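PDB 3S5W: L-ornithine N(5)-monooxygenase from Pseudomonas aeruginosa, which catalyses the FAD- and NADPH-dependent N5-hydroxylation of L-ornithine, the first step in making hydroxamate siderophores such as pyoverdin. Local coordinates for residues A[205-210]-A[369-374]; A[229-234]-A[256-261]; A[196-201]-A[337-342]; A[348-353]-A[361-366]. All coordinates share one frame; numbering follows the deposited sequence. Where two conformers were deposited one is given.

Contact 1: residues A[205-210]-A[369-374]. With NAP (NADP nicotinamide-adenine-dinucleotide phosphate), chain F.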
# COMPACT_ATOMS: atom_id res chain seq x y z
N GLY A 205 -18.72 3.66 14.00
CA GLY A 205 -18.71 2.62 12.95
C GLY A 205 -19.27 3.07 11.59
O GLY A 205 -19.04 2.41 10.57
N ARG A 206 -20.03 4.16 11.60
CA ARG A 206 -20.60 4.77 10.37
C ARG A 206 -19.57 5.50 9.48
O ARG A 206 -19.87 5.85 8.34
CB ARG A 206 -21.73 5.74 10.75
CG ARG A 206 -22.90 4.98 11.41
CD ARG A 206 -23.94 5.91 11.97
NE ARG A 206 -23.42 6.77 13.04
CZ ARG A 206 -24.18 7.63 13.72
NH1 ARG A 206 -25.48 7.70 13.44
NH2 ARG A 206 -23.65 8.40 14.66
N VAL A 207 -18.39 5.76 10.03
CA VAL A 207 -17.30 6.42 9.30
C VAL A 207 -16.13 5.47 9.25
O VAL A 207 -15.67 4.98 10.29
CB VAL A 207 -16.88 7.76 10.00
CG1 VAL A 207 -15.75 8.45 9.22
CG2 VAL A 207 -18.08 8.69 10.10
N PHE A 208 -15.64 5.17 8.06
CA PHE A 208 -14.54 4.22 7.93
C PHE A 208 -13.71 4.50 6.72
O PHE A 208 -14.23 5.01 5.73
CB PHE A 208 -15.04 2.76 7.91
CG PHE A 208 -16.11 2.47 6.89
CD1 PHE A 208 -17.46 2.68 7.17
CD2 PHE A 208 -15.78 1.94 5.65
CE1 PHE A 208 -18.45 2.38 6.24
CE2 PHE A 208 -16.76 1.64 4.71
CZ PHE A 208 -18.09 1.85 5.00
N HIS A 209 -12.43 4.17 6.82
CA HIS A 209 -11.49 4.36 5.71
C HIS A 209 -11.69 3.23 4.69
O HIS A 209 -12.09 2.09 5.06
CB HIS A 209 -10.04 4.42 6.23
CG HIS A 209 -9.01 4.65 5.17
ND1 HIS A 209 -8.57 5.91 4.79
CD2 HIS A 209 -8.29 3.77 4.44
CE1 HIS A 209 -7.64 5.79 3.86
NE2 HIS A 209 -7.44 4.50 3.65
N HIS A 210 -11.46 3.56 3.42
CA HIS A 210 -11.67 2.61 2.33
C HIS A 210 -10.90 1.29 2.57
O HIS A 210 -11.34 0.24 2.11
CB HIS A 210 -11.25 3.22 0.99
CG HIS A 210 -11.34 2.27 -0.16
ND1 HIS A 210 -10.23 1.64 -0.70
CD2 HIS A 210 -12.40 1.83 -0.88
CE1 HIS A 210 -10.61 0.87 -1.70
NE2 HIS A 210 -11.92 0.96 -1.82
N VAL A 369 -20.11 7.10 5.91
CA VAL A 369 -19.13 7.92 5.22
C VAL A 369 -17.86 7.07 5.00
O VAL A 369 -17.22 6.59 5.96
CB VAL A 369 -18.78 9.24 5.97
CG1 VAL A 369 -17.72 10.04 5.21
CG2 VAL A 369 -20.05 10.07 6.28
N ILE A 370 -17.49 6.89 3.74
CA ILE A 370 -16.29 6.17 3.38
C ILE A 370 -15.20 7.20 3.07
O ILE A 370 -15.36 8.08 2.20
CB ILE A 370 -16.53 5.23 2.16
CG1 ILE A 370 -17.76 4.32 2.42
CG2 ILE A 370 -15.23 4.49 1.74
CD1 ILE A 370 -18.16 3.43 1.20
N LEU A 371 -14.09 7.08 3.77
CA LEU A 371 -12.91 7.93 3.55
C LEU A 371 -11.97 7.23 2.56
O LEU A 371 -11.23 6.34 2.93
CB LEU A 371 -12.21 8.21 4.89
CG LEU A 371 -13.12 8.78 5.98
CD1 LEU A 371 -12.32 8.98 7.31
CD2 LEU A 371 -13.71 10.08 5.51
N ALA A 372 -12.04 7.63 1.29
CA ALA A 372 -11.18 7.04 0.26
C ALA A 372 -10.04 8.03 0.04
O ALA A 372 -9.82 8.56 -1.08
CB ALA A 372 -12.02 6.80 -1.02
N THR A 373 -9.30 8.28 1.12
CA THR A 373 -8.42 9.46 1.22
C THR A 373 -6.95 9.05 1.22
O THR A 373 -6.05 9.88 1.49
CB THR A 373 -8.79 10.34 2.46
OG1 THR A 373 -9.00 9.48 3.58
CG2 THR A 373 -10.10 11.10 2.22
N GLY A 374 -6.68 7.77 0.94
CA GLY A 374 -5.29 7.34 0.73
C GLY A 374 -4.50 7.11 2.01
O GLY A 374 -5.07 6.86 3.05
PA NAP F . -4.69 8.92 -3.49
O1A NAP F . -4.35 8.84 -4.92
O2A NAP F . -3.66 9.51 -2.66
O5B NAP F . -6.12 9.60 -3.41
C5B NAP F . -6.42 10.27 -2.24
C4B NAP F . -7.72 10.99 -2.56
O4B NAP F . -8.15 11.46 -1.32
C3B NAP F . -7.48 12.19 -3.48
O3B NAP F . -8.68 12.35 -4.22
C2B NAP F . -7.33 13.31 -2.44
O2B NAP F . -7.79 14.53 -2.93
C1B NAP F . -8.30 12.86 -1.33
N9A NAP F . -7.92 13.48 -0.05
C8A NAP F . -6.74 13.29 0.65
N7A NAP F . -6.76 14.05 1.77
C5A NAP F . -7.91 14.73 1.78
C6A NAP F . -8.44 15.67 2.67
N6A NAP F . -7.74 16.04 3.73
N1A NAP F . -9.66 16.21 2.40
C2A NAP F . -10.40 15.85 1.30
N3A NAP F . -9.88 14.92 0.41
C4A NAP F . -8.66 14.39 0.64
O3 NAP F . -5.13 7.48 -2.91
PN NAP F . -5.93 6.20 -3.54
O1N NAP F . -6.13 5.26 -2.38
O2N NAP F . -7.14 6.59 -4.33
O5D NAP F . -4.73 5.67 -4.47
C5D NAP F . -4.73 5.23 -5.81
C4D NAP F . -3.64 4.17 -5.74
O4D NAP F . -3.78 3.07 -6.60
C3D NAP F . -2.20 4.61 -6.01
O3D NAP F . -1.77 5.58 -5.09
C2D NAP F . -1.51 3.24 -5.93
O2D NAP F . -1.00 2.85 -4.66
C1D NAP F . -2.63 2.27 -6.34
P2B NAP F . -6.81 15.72 -3.44
O1X NAP F . -7.75 16.92 -3.40
O2X NAP F . -6.40 15.27 -4.83
O3X NAP F . -5.62 15.81 -2.52
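The imidazole of H209 lies with one face against the carbonyl of L371, whose O sits 3.2 Å above the ring plane and offset toward the rim, while T373 OG1 is near the ring plane at the edge. H209 ND1 and L371 O, although close, are too poorly aligned to be hydrogen-bonded. The phenyl ring of F208 has V369 O over one face, offset toward the rim; I370 approaches obliquely, with CG1 3.6 Å from F208 CZ. Outside the two segments, H216 stacks on F208 and Y375 meets H209 edge-to-face.

These rings belong to two neighbouring strands, 207-209 and 369-371, of the parallel five-stranded sheet in the Rossmann-like NADPH-binding region. Their backbone bonds follow the parallel pattern: V369 N to R206 O, F208 N to V369 O, and L371 N to F208 O. The last bond, H210 N to L371 O (2.8 Å), meets the carbonyl from above its plane, 43° out of it, where the first strand turns away. F208 and I370 point the same way, the ring brought alongside by a chi1 of 53° that sets CG between the backbone N and the carbonyl carbon. On the other face of the sheet V207 CG1 packs 4.0 Å from L371 CD1, with V369 beside them.

Past the strand end, A372, T373 and G374 line the dinucleotide pocket. T373 OG1 is hydrogen-bonded to the carbonyl of R193, while T373 CG2 faces the adenine, 3.9 Å from NAP N9A; T373 CA comes within 3.2 Å of the ribose oxygen NAP O4B.

Contact 2: residues A[229-234]-A[256-261]; sequences KIAIIG and DMILRA. With NAP (NADP nicotinamide-adenine-dinucleotide phosphate), chain F.
Strands 229-233 and 256-258 run parallel, their axes 4.7 Å apart at 27°, joined by four backbone hydrogen bonds: D256 N to I230 O, I232 N to D256 O, I258 N to I232 O (2.7 Å) and G234 N to I258 O. On one face of the sheet I258 CD1 reaches A231 CB at 3.8 Å, and I258 CB meets I233 CD1 at 3.9 Å; the isoleucines lie side by side, pointing the same way. I232 and M257 occupy the other face. D256 OD2 is held by R334 in a salt bridge and by the hydroxyl of Y366.

Beyond the strand ends the chain meets NADP. R260 grips the 2'-phosphate with two nearly straight bonds, NE to NAP O1X and NH2 to NAP O3X, both 2.8 Å. Extended from CG to NE, the side chain lays one guanidinium face over the adenine, with R260 NH1 3.5 Å from NAP C6A. This grip is consistent with a preference for NADPH over NADH.

G234 opens the glycine-rich turn of a Rossmann-type beta-alpha-beta unit, in which helix 237-249 links the two strands and packs A239 and F243 against I232. Strand 368-371 flanks 228-233, and strand 332-334 flanks 253-258.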
# COMPACT_ATOMS: atom_id res chain seq x y z
N LYS A 229 -28.01 6.34 2.36
CA LYS A 229 -27.21 7.37 1.71
C LYS A 229 -25.78 7.22 2.21
O LYS A 229 -25.54 7.20 3.44
CB LYS A 229 -27.75 8.77 2.05
CG LYS A 229 -29.14 9.08 1.46
CD LYS A 229 -29.74 10.41 1.99
CE LYS A 229 -28.81 11.64 1.82
NZ LYS A 229 -28.41 11.98 0.41
N ILE A 230 -24.84 7.09 1.29
CA ILE A 230 -23.45 6.96 1.67
C ILE A 230 -22.61 8.03 1.00
O ILE A 230 -22.71 8.22 -0.23
CB ILE A 230 -22.91 5.53 1.32
CG1 ILE A 230 -23.72 4.49 2.12
CG2 ILE A 230 -21.38 5.46 1.58
CD1 ILE A 230 -23.29 3.01 1.97
N ALA A 231 -21.77 8.70 1.78
CA ALA A 231 -20.80 9.66 1.23
C ALA A 231 -19.45 8.98 1.02
O ALA A 231 -18.99 8.26 1.88
CB ALA A 231 -20.62 10.89 2.18
N ILE A 232 -18.82 9.25 -0.12
CA ILE A 232 -17.47 8.83 -0.37
C ILE A 232 -16.62 10.08 -0.45
O ILE A 232 -16.86 10.92 -1.33
CB ILE A 232 -17.33 8.07 -1.71
CG1 ILE A 232 -18.20 6.80 -1.71
CG2 ILE A 232 -15.84 7.72 -1.96
CD1 ILE A 232 -18.43 6.20 -3.11
N ILE A 233 -15.63 10.20 0.44
CA ILE A 233 -14.69 11.34 0.40
C ILE A 233 -13.43 10.99 -0.43
O ILE A 233 -12.71 10.06 -0.09
CB ILE A 233 -14.26 11.80 1.83
CG1 ILE A 233 -15.50 11.93 2.76
CG2 ILE A 233 -13.35 13.07 1.77
CD1 ILE A 233 -16.69 12.78 2.23
N GLY A 234 -13.16 11.77 -1.48
CA GLY A 234 -11.95 11.58 -2.30
C GLY A 234 -12.30 11.43 -3.78
O GLY A 234 -13.47 11.26 -4.16
N ASP A 256 -22.79 9.63 -2.89
CA ASP A 256 -22.28 10.96 -3.26
C ASP A 256 -20.76 10.90 -3.26
O ASP A 256 -20.15 10.61 -2.23
CB ASP A 256 -22.70 12.04 -2.25
CG ASP A 256 -24.19 12.35 -2.26
OD1 ASP A 256 -25.00 11.59 -2.87
OD2 ASP A 256 -24.56 13.39 -1.65
N MET A 257 -20.13 11.18 -4.39
CA MET A 257 -18.68 11.32 -4.40
C MET A 257 -18.41 12.76 -4.05
O MET A 257 -18.84 13.69 -4.76
CB MET A 257 -18.05 11.02 -5.76
CG MET A 257 -18.31 9.64 -6.25
SD MET A 257 -17.32 9.23 -7.73
CE MET A 257 -15.66 9.14 -7.06
N ILE A 258 -17.70 12.94 -2.95
CA ILE A 258 -17.41 14.28 -2.46
C ILE A 258 -15.92 14.52 -2.59
O ILE A 258 -15.13 13.97 -1.83
CB ILE A 258 -17.91 14.50 -1.00
CG1 ILE A 258 -19.42 14.20 -0.91
CG2 ILE A 258 -17.54 15.93 -0.50
CD1 ILE A 258 -20.01 14.22 0.51
N LEU A 259 -15.53 15.35 -3.56
CA LEU A 259 -14.12 15.58 -3.81
C LEU A 259 -13.87 17.08 -3.89
O LEU A 259 -14.71 17.84 -4.44
CB LEU A 259 -13.62 14.86 -5.08
CG LEU A 259 -14.23 15.23 -6.44
CD1 LEU A 259 -13.25 14.91 -7.57
CD2 LEU A 259 -15.56 14.49 -6.68
N ARG A 260 -12.77 17.51 -3.29
CA ARG A 260 -12.44 18.94 -3.27
C ARG A 260 -11.88 19.39 -4.65
O ARG A 260 -11.97 20.55 -5.00
CB ARG A 260 -11.50 19.28 -2.10
CG ARG A 260 -10.20 18.53 -2.07
CD ARG A 260 -9.35 18.82 -0.83
NE ARG A 260 -8.12 18.04 -0.91
CZ ARG A 260 -7.19 17.99 0.04
NH1 ARG A 260 -7.35 18.66 1.16
NH2 ARG A 260 -6.10 17.25 -0.14
N ALA A 261 -11.32 18.45 -5.42
CA ALA A 261 -10.83 18.76 -6.77
C ALA A 261 -12.00 18.88 -7.76
O ALA A 261 -13.14 18.55 -7.43
CB ALA A 261 -9.80 17.71 -7.23
PA NAP F . -4.69 8.92 -3.49
O1A NAP F . -4.35 8.84 -4.92
O2A NAP F . -3.66 9.51 -2.66
O5B NAP F . -6.12 9.60 -3.41
C5B NAP F . -6.42 10.27 -2.24
C4B NAP F . -7.72 10.99 -2.56
O4B NAP F . -8.15 11.46 -1.32
C3B NAP F . -7.48 12.19 -3.48
O3B NAP F . -8.68 12.35 -4.22
C2B NAP F . -7.33 13.31 -2.44
O2B NAP F . -7.79 14.53 -2.93
C1B NAP F . -8.30 12.86 -1.33
N9A NAP F . -7.92 13.48 -0.05
C8A NAP F . -6.74 13.29 0.65
N7A NAP F . -6.76 14.05 1.77
C5A NAP F . -7.91 14.73 1.78
C6A NAP F . -8.44 15.67 2.67
N6A NAP F . -7.74 16.04 3.73
N1A NAP F . -9.66 16.21 2.40
C2A NAP F . -10.40 15.85 1.30
N3A NAP F . -9.88 14.92 0.41
C4A NAP F . -8.66 14.39 0.64
O3 NAP F . -5.13 7.48 -2.91
PN NAP F . -5.93 6.20 -3.54
O1N NAP F . -6.13 5.26 -2.38
O2N NAP F . -7.14 6.59 -4.33
O5D NAP F . -4.73 5.67 -4.47
C5D NAP F . -4.73 5.23 -5.81
C4D NAP F . -3.64 4.17 -5.74
O4D NAP F . -3.78 3.07 -6.60
C3D NAP F . -2.20 4.61 -6.01
O3D NAP F . -1.77 5.58 -5.09
C2D NAP F . -1.51 3.24 -5.93
O2D NAP F . -1.00 2.85 -4.66
C1D NAP F . -2.63 2.27 -6.34
P2B NAP F . -6.81 15.72 -3.44
O1X NAP F . -7.75 16.92 -3.40
O2X NAP F . -6.40 15.27 -4.83
O3X NAP F . -5.62 15.81 -2.52

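Contact 3: residues A[196-201]-A[337-342]; sequences QVFRAL and TTVERA
V197 packs both of its methyls against strand 337-342. CG1 meets V339 CG1 at 3.9 Å, the two side chains crossing at about a right angle, while CG2 settles on the backbone, 3.6 Å from A342 N and close to R341 CA. With a chi1 of 69°, CG1 stands between the backbone N and the carbonyl carbon and CG2 lies anti to N, which spreads the branches along the strand. A342 CB receives two further side chains, L201 CD1 at 3.6 Å and F198 CE1 at 3.7 Å. The F198 ring approaches A342 and V339 obliquely, its CZ 4.0 Å from V339 CG1. No hydrogen bond crosses this apolar interface.

The strand belongs to the antiparallel three-stranded sheet 337-345, 348-355 and 361-366, and the loop 196-201 sends F198 and L201 in between that sheet and the parallel sheet of the NADPH-binding region. F198 touches both sheets: L351 on the antiparallel side, and I233, V369 and L371 on the parallel side. Within the loop, turns are fixed by R199 N to Q196 O and by L201 N to F198 O, 3.0 Å. E340 and R341 project away from the loop, where E340 forms a salt bridge with R354, and R341 one with E350 as well as a hydrogen bond to T343 OG1.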
# COMPACT_ATOMS: atom_id res chain seq x y z
N GLN A 196 -8.60 15.83 9.00
CA GLN A 196 -8.73 16.21 10.41
C GLN A 196 -10.17 16.28 10.88
O GLN A 196 -10.49 15.86 11.99
CB GLN A 196 -7.93 17.48 10.75
CG GLN A 196 -7.81 17.72 12.29
CD GLN A 196 -9.11 18.27 12.88
OE1 GLN A 196 -9.88 18.93 12.18
NE2 GLN A 196 -9.36 17.99 14.18
N VAL A 197 -11.04 16.80 10.03
CA VAL A 197 -12.47 16.93 10.35
C VAL A 197 -13.14 15.61 10.78
O VAL A 197 -14.17 15.62 11.43
CB VAL A 197 -13.28 17.66 9.20
CG1 VAL A 197 -13.40 16.82 7.89
CG2 VAL A 197 -14.65 18.12 9.70
N PHE A 198 -12.56 14.48 10.37
CA PHE A 198 -13.16 13.20 10.72
C PHE A 198 -12.51 12.56 11.93
O PHE A 198 -12.98 11.51 12.36
CB PHE A 198 -13.13 12.23 9.54
CG PHE A 198 -14.08 12.61 8.47
CD1 PHE A 198 -15.43 12.34 8.62
CD2 PHE A 198 -13.63 13.29 7.36
CE1 PHE A 198 -16.34 12.72 7.67
CE2 PHE A 198 -14.52 13.67 6.37
CZ PHE A 198 -15.89 13.39 6.53
N ARG A 199 -11.45 13.15 12.48
CA ARG A 199 -10.70 12.53 13.60
C ARG A 199 -11.53 12.34 14.87
O ARG A 199 -11.38 11.33 15.61
CB ARG A 199 -9.38 13.27 13.86
CG ARG A 199 -8.40 13.04 12.72
CD ARG A 199 -7.20 13.96 12.71
NE ARG A 199 -6.56 13.94 11.39
CZ ARG A 199 -5.47 14.61 11.07
NH1 ARG A 199 -4.86 15.38 11.97
NH2 ARG A 199 -4.98 14.52 9.84
N ALA A 200 -12.43 13.30 15.12
CA ALA A 200 -13.36 13.26 16.28
C ALA A 200 -14.35 12.11 16.18
O ALA A 200 -14.98 11.73 17.17
CB ALA A 200 -14.11 14.54 16.40
N LEU A 201 -14.51 11.56 14.97
CA LEU A 201 -15.49 10.51 14.74
C LEU A 201 -14.85 9.13 14.76
O LEU A 201 -15.53 8.13 14.44
CB LEU A 201 -16.27 10.76 13.43
CG LEU A 201 -17.40 11.80 13.48
CD1 LEU A 201 -17.75 12.36 12.10
CD2 LEU A 201 -18.64 11.17 14.09
N THR A 337 -15.94 20.27 -3.56
CA THR A 337 -16.70 20.27 -2.32
C THR A 337 -15.79 19.82 -1.18
O THR A 337 -15.04 18.82 -1.31
CB THR A 337 -17.96 19.38 -2.41
OG1 THR A 337 -18.85 19.89 -3.41
CG2 THR A 337 -18.72 19.34 -1.10
N THR A 338 -15.86 20.56 -0.07
CA THR A 338 -15.03 20.31 1.10
C THR A 338 -15.93 20.04 2.28
O THR A 338 -16.89 20.76 2.49
CB THR A 338 -14.10 21.55 1.40
OG1 THR A 338 -13.25 21.77 0.26
CG2 THR A 338 -13.22 21.32 2.65
N VAL A 339 -15.60 19.00 3.06
CA VAL A 339 -16.26 18.78 4.34
C VAL A 339 -15.72 19.78 5.37
O VAL A 339 -14.56 19.70 5.76
CB VAL A 339 -16.08 17.34 4.87
CG1 VAL A 339 -16.90 17.20 6.18
CG2 VAL A 339 -16.59 16.32 3.83
N GLU A 340 -16.57 20.71 5.79
CA GLU A 340 -16.16 21.74 6.78
C GLU A 340 -16.44 21.32 8.22
O GLU A 340 -15.75 21.74 9.13
CB GLU A 340 -16.84 23.07 6.50
CG GLU A 340 -16.27 23.77 5.31
CD GLU A 340 -16.60 25.27 5.29
OE1 GLU A 340 -17.42 25.77 6.10
OE2 GLU A 340 -15.99 25.94 4.44
N ARG A 341 -17.45 20.48 8.41
CA ARG A 341 -17.82 19.96 9.73
C ARG A 341 -18.40 18.55 9.52
O ARG A 341 -19.09 18.30 8.54
CB ARG A 341 -18.88 20.89 10.39
CG ARG A 341 -19.28 20.46 11.83
CD ARG A 341 -20.46 21.24 12.47
NE ARG A 341 -21.61 21.51 11.60
CZ ARG A 341 -22.57 20.65 11.25
NH1 ARG A 341 -22.54 19.38 11.65
NH2 ARG A 341 -23.56 21.04 10.46
N ALA A 342 -18.13 17.64 10.44
CA ALA A 342 -18.78 16.32 10.41
C ALA A 342 -19.23 15.99 11.82
O ALA A 342 -18.42 16.04 12.75
CB ALA A 342 -17.80 15.26 9.89

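Contact 4: residues A[348-353]-A[361-366]; sequences GIELAL and LSVETY
Strands 348-353 and 361-366 run antiparallel, their axes 4.4 Å apart at closest approach and 157° between directions. Three hydrogen-bonded pairs, I349 with Y366, L351 with E364 and L353 with S362, each exchange two backbone bonds; L353 N to S362 O is almost perfectly straight at 2.7 Å. E350 opposite T365 and A352 opposite V363 are the non-hydrogen-bonded pairs between them. At the start of the first strand, G348 CA lies only 3.3 Å from Y366 O.

On one face, Y366 and two leucines form an apolar group. L351 crosses the tyrosine at about a right angle, and its CD1 meets the ring obliquely, 3.7 Å from Y366 CE2. L353 approaches from the opposite direction to Y366, with CD1 3.8 Å from the phenolic OH and 3.9 Å from E364 CG. That hydroxyl is hydrogen-bonded to D256, so the far end of the ring is tied to the parallel sheet, where A231 and I258 also pack on it.

The other face is more open. E350 lies extended across V363, its CG 3.4 Å from V363 CG1. Because E350 CG is anti to the backbone N (chi1 179°) and the chain stays straight to CD, it runs over V363 CG1 as far as the carboxylate, whose OE2 forms a salt bridge with R341. L361 CD1 lies against the backbone of L353, 3.6 Å from L353 O, and also reaches A352 CB.

The pair is a beta hairpin forming two strands of a three-stranded antiparallel sheet, whose leucine- and tyrosine-bearing face packs on the Rossmann-type sheet that binds NADPH.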
# COMPACT_ATOMS: atom_id res chain seq x y z
N GLY A 348 -27.75 9.96 11.63
CA GLY A 348 -26.62 9.66 10.73
C GLY A 348 -25.45 10.60 10.94
O GLY A 348 -25.35 11.25 11.99
N ILE A 349 -24.54 10.64 9.96
CA ILE A 349 -23.39 11.53 10.01
C ILE A 349 -23.76 12.77 9.20
O ILE A 349 -24.01 12.69 7.98
CB ILE A 349 -22.07 10.85 9.49
CG1 ILE A 349 -21.79 9.54 10.25
CG2 ILE A 349 -20.87 11.82 9.55
CD1 ILE A 349 -21.68 9.70 11.79
N GLU A 350 -23.80 13.92 9.87
CA GLU A 350 -24.19 15.16 9.23
C GLU A 350 -22.93 15.85 8.72
O GLU A 350 -21.98 16.06 9.46
CB GLU A 350 -24.99 16.04 10.23
CG GLU A 350 -25.41 17.36 9.66
CD GLU A 350 -26.16 18.19 10.67
OE1 GLU A 350 -27.29 17.81 11.04
OE2 GLU A 350 -25.60 19.19 11.12
N LEU A 351 -22.89 16.17 7.43
CA LEU A 351 -21.71 16.80 6.85
C LEU A 351 -22.11 18.18 6.38
O LEU A 351 -23.11 18.32 5.68
CB LEU A 351 -21.20 16.02 5.62
CG LEU A 351 -20.72 14.57 5.79
CD1 LEU A 351 -20.07 14.08 4.48
CD2 LEU A 351 -19.73 14.44 6.96
N ALA A 352 -21.32 19.18 6.77
CA ALA A 352 -21.47 20.54 6.27
C ALA A 352 -20.51 20.66 5.09
O ALA A 352 -19.29 20.54 5.25
CB ALA A 352 -21.18 21.58 7.37
N LEU A 353 -21.09 20.87 3.91
CA LEU A 353 -20.37 20.79 2.64
C LEU A 353 -20.24 22.16 1.95
O LEU A 353 -21.26 22.81 1.62
CB LEU A 353 -21.06 19.79 1.72
CG LEU A 353 -21.21 18.35 2.24
CD1 LEU A 353 -22.05 17.58 1.22
CD2 LEU A 353 -19.89 17.67 2.48
N LEU A 361 -22.76 26.78 1.51
CA LEU A 361 -22.66 25.70 2.47
C LEU A 361 -23.99 25.00 2.53
O LEU A 361 -25.03 25.64 2.71
CB LEU A 361 -22.27 26.23 3.85
CG LEU A 361 -22.05 25.21 4.98
CD1 LEU A 361 -20.73 24.49 4.75
CD2 LEU A 361 -22.06 25.89 6.34
N SER A 362 -23.97 23.69 2.34
CA SER A 362 -25.17 22.88 2.56
C SER A 362 -24.88 21.77 3.58
O SER A 362 -23.72 21.47 3.90
CB SER A 362 -25.70 22.29 1.26
OG SER A 362 -24.67 21.63 0.57
N VAL A 363 -25.94 21.21 4.11
CA VAL A 363 -25.86 20.24 5.18
C VAL A 363 -26.51 18.99 4.65
O VAL A 363 -27.67 19.03 4.26
CB VAL A 363 -26.58 20.77 6.46
CG1 VAL A 363 -26.65 19.70 7.51
CG2 VAL A 363 -25.85 21.97 7.03
N GLU A 364 -25.77 17.88 4.59
CA GLU A 364 -26.37 16.61 4.17
C GLU A 364 -26.09 15.54 5.22
O GLU A 364 -25.00 15.48 5.76
CB GLU A 364 -25.82 16.13 2.80
CG GLU A 364 -25.93 17.15 1.64
CD GLU A 364 -27.35 17.38 1.10
OE1 GLU A 364 -28.19 16.45 1.13
OE2 GLU A 364 -27.63 18.52 0.63
N THR A 365 -27.06 14.67 5.44
CA THR A 365 -26.90 13.59 6.42
C THR A 365 -26.81 12.23 5.73
O THR A 365 -27.64 11.90 4.86
CB THR A 365 -28.06 13.62 7.45
OG1 THR A 365 -28.00 14.86 8.16
CG2 THR A 365 -27.92 12.48 8.49
N TYR A 366 -25.81 11.44 6.15
CA TYR A 366 -25.48 10.15 5.53
C TYR A 366 -25.58 9.04 6.56
O TYR A 366 -25.31 9.25 7.74
CB TYR A 366 -24.06 10.21 4.95
CG TYR A 366 -23.97 11.23 3.83
CD1 TYR A 366 -24.35 10.92 2.51
CD2 TYR A 366 -23.53 12.52 4.09
CE1 TYR A 366 -24.28 11.88 1.49
CE2 TYR A 366 -23.45 13.47 3.09
CZ TYR A 366 -23.83 13.16 1.80
OH TYR A 366 -23.75 14.15 0.83

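Overall arrangement
Contacts 1 and 2 lie in one parallel sheet, centres 10 Å apart, where strand 368-371 bonds directly to strand 228-233: I370 N lies 2.7 Å from A231 O. Both touch NADP, contact 1 at the adenosine and the pyrophosphate, contact 2 at the adenine and the 2'-phosphate. Strand 337-345 of contact 3 is the neighbour of strand 348-355 of contact 4 in the antiparallel sheet, with E340 N 2.8 Å from A352 O. F198 of the loop fills in between the two sheets, its CD2 3.7 Å from L371 CD2, and Y366 joins them directly, its OH 2.7 Å from D256 OD2. The hydroxyornithine site is more distant: G374 in contact 1 is about 11 Å from the bound hydroxyornithine.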